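Local coordinates for alcohol dehydrogenase, zinc-containing (Thermotoga maritima, PDB 1VJ0) that oxidises alcohols as a zinc-dependent alcohol dehydrogenase of the medium-chain dehydrogenase/reductase family, each subunit carrying two zinc sites, at the interface of chains A and B. Numbering follows the deposited sequence. Chains: chain A/B, alcohol dehydrogenase, zinc-containing.

The interface of chains A and B. Residues chain A 216-219, 338, 341; chain B 193, 195, 216-220.
Two copies of the same turn, closing helix 206-217 of chain A and helix 206-218 of chain B, meet here across a two-fold axis, in what may be a subunit interface of the tetrameric assembly. No direct hydrogen bond joins the chains in this patch, and the polar contact runs through water. Water 2 takes A:Ser217 O at 2.7 Å and B:Arg216 O at 2.8 Å, and water 1 repeats the pattern with A:Arg216 O and B:Ser217 O. The waters also lie 3.1 Å from each other, so four backbone carbonyls from the two helix ends share one paired-water bridge.

Backbone and apolar packing flank this bridge. The positive phi of A:Gly219 and B:Gly219 (98° and 99°) turns each chain just after its helix, where A:Gly219 lies beside B:Ser217 and B:Gly219 beside A:Ser217. In both leucines CG lies beside the backbone N, anti to the carbonyl carbon (chi1 -62°); A:Leu218 CD2 lies 3.8 Å from B:Leu218 O, and B:Leu218 CD2 is as far from A:Leu218 O. Farther out, the apolar contact is methyl to methyl: A:Ile338, with CG1 likewise beside its backbone N, lays CD1 3.9 Å from B:Ala195 CB.

A:Arg341 reaches across with its chain bent at chi3, placing NH2 3.3 Å from B:Gly219 O without a hydrogen bond, while B:Ala220 O stands over the rim of one guanidinium face. A:Arg341 NE and B:Arg216 NH2 lie 5.5 Å apart, not in contact; if both groups are charged, the carbonyl between them may ease their repulsion. B:Arg216 NH2 donates from above the carbonyl plane, off the lone pairs, 2.9 Å from B:Ala220 O.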
loop_
_atom_site.group_PDB
_atom_site.type_symbol
_atom_site.label_atom_id
_atom_site.label_comp_id
_atom_site.label_asym_id
_atom_site.label_seq_id
_atom_site.Cartn_x
_atom_site.Cartn_y
_atom_site.Cartn_z
ATOM N N ARG A 216 8.955 7.558 17.748
ATOM C CA ARG A 216 10.400 7.804 17.702
ATOM C C ARG A 216 11.113 6.654 16.956
ATOM O O ARG A 216 11.928 6.891 16.092
ATOM C CB ARG A 216 10.971 7.933 19.112
ATOM C CG ARG A 216 10.897 9.296 19.738
ATOM C CD ARG A 216 12.123 10.237 19.420
ATOM N NE ARG A 216 11.911 10.965 18.164
ATOM C CZ ARG A 216 11.448 12.206 18.041
ATOM N NH1 ARG A 216 11.130 12.919 19.105
ATOM N NH2 ARG A 216 11.301 12.740 16.830
ATOM N N SER A 217 10.767 5.415 17.280
ATOM C CA SER A 217 11.427 4.259 16.708
ATOM C C SER A 217 11.233 4.070 15.210
ATOM O O SER A 217 12.123 3.556 14.548
ATOM C CB SER A 217 10.985 2.997 17.448
ATOM O OG SER A 217 11.319 3.118 18.813
ATOM N N LEU A 218 10.094 4.521 14.702
ATOM C CA LEU A 218 9.763 4.445 13.265
ATOM C C LEU A 218 10.301 5.654 12.488
ATOM O O LEU A 218 10.221 5.696 11.270
ATOM C CB LEU A 218 8.258 4.340 13.090
ATOM C CG LEU A 218 7.624 3.086 13.706
ATOM C CD1 LEU A 218 6.136 3.054 13.502
ATOM C CD2 LEU A 218 8.272 1.821 13.155
ATOM N N GLY A 219 10.874 6.605 13.199
ATOM C CA GLY A 219 11.622 7.679 12.568
ATOM C C GLY A 219 10.866 8.978 12.371
ATOM O O GLY A 219 11.269 9.809 11.544
ATOM N N ILE A 338 10.302 -3.547 19.124
ATOM C CA ILE A 338 10.495 -2.134 19.501
ATOM C C ILE A 338 10.748 -1.999 20.999
ATOM O O ILE A 338 11.648 -1.274 21.453
ATOM C CB ILE A 338 9.294 -1.292 19.066
ATOM C CG1 ILE A 338 9.253 -1.177 17.538
ATOM C CG2 ILE A 338 9.361 0.120 19.642
ATOM C CD1 ILE A 338 7.833 -0.688 17.025
ATOM N N ARG A 341 14.274 -2.729 22.388
ATOM C CA ARG A 341 15.260 -1.671 22.260
ATOM C C ARG A 341 14.977 -0.484 23.174
ATOM O O ARG A 341 15.685 0.493 23.114
ATOM C CB ARG A 341 15.345 -1.168 20.842
ATOM C CG ARG A 341 15.717 -2.229 19.795
ATOM C CD ARG A 341 15.848 -1.649 18.369
ATOM N NE ARG A 341 14.550 -1.435 17.692
ATOM C CZ ARG A 341 14.081 -0.246 17.258
ATOM N NH1 ARG A 341 14.746 0.908 17.447
ATOM N NH2 ARG A 341 12.883 -0.223 16.658
ATOM N N SER B 193 6.394 -1.682 7.607
ATOM C CA SER B 193 7.321 -1.092 8.589
ATOM C C SER B 193 8.554 -2.003 8.730
ATOM O O SER B 193 8.516 -3.227 8.385
ATOM C CB SER B 193 6.647 -0.844 9.933
ATOM O OG SER B 193 6.930 -1.860 10.849
ATOM N N ALA B 195 9.916 -2.456 11.661
ATOM C CA ALA B 195 9.899 -3.026 13.013
ATOM C C ALA B 195 10.071 -4.569 12.909
ATOM O O ALA B 195 9.414 -5.202 12.109
ATOM C CB ALA B 195 8.603 -2.664 13.749
ATOM N N ARG B 216 18.451 1.887 10.645
ATOM C CA ARG B 216 18.317 2.150 12.087
ATOM C C ARG B 216 17.183 3.124 12.401
ATOM O O ARG B 216 16.375 2.902 13.331
ATOM C CB ARG B 216 19.602 2.720 12.667
ATOM C CG ARG B 216 20.691 1.702 12.907
ATOM C CD ARG B 216 20.599 1.041 14.273
ATOM N NE ARG B 216 19.608 -0.054 14.345
ATOM C CZ ARG B 216 19.900 -1.362 14.313
ATOM N NH1 ARG B 216 21.148 -1.792 14.198
ATOM N NH2 ARG B 216 18.924 -2.250 14.447
ATOM N N SER B 217 17.169 4.236 11.681
ATOM C CA SER B 217 16.213 5.341 11.928
ATOM C C SER B 217 14.746 4.954 11.660
ATOM O O SER B 217 13.833 5.472 12.308
ATOM C CB SER B 217 16.567 6.552 11.069
ATOM O OG SER B 217 17.886 7.057 11.384
ATOM N N LEU B 218 14.542 4.023 10.748
ATOM C CA LEU B 218 13.200 3.503 10.434
ATOM C C LEU B 218 12.751 2.320 11.326
ATOM O O LEU B 218 11.583 1.893 11.255
ATOM C CB LEU B 218 13.106 3.142 8.952
ATOM C CG LEU B 218 13.294 4.256 7.934
ATOM C CD1 LEU B 218 13.113 3.655 6.526
ATOM C CD2 LEU B 218 12.357 5.400 8.175
ATOM N N GLY B 219 13.639 1.850 12.215
ATOM C CA GLY B 219 13.265 0.912 13.254
ATOM C C GLY B 219 13.579 -0.540 12.992
ATOM O O GLY B 219 13.005 -1.434 13.598
ATOM N N ALA B 220 14.509 -0.805 12.097
ATOM C CA ALA B 220 14.912 -2.161 11.802
ATOM C C ALA B 220 15.454 -2.819 13.041
ATOM O O ALA B 220 16.078 -2.147 13.900
ATOM C CB ALA B 220 15.931 -2.168 10.708
HETATM O O HOH W 1 14.318 6.552 14.721
HETATM O O HOH W 2 14.659 3.573 15.479
#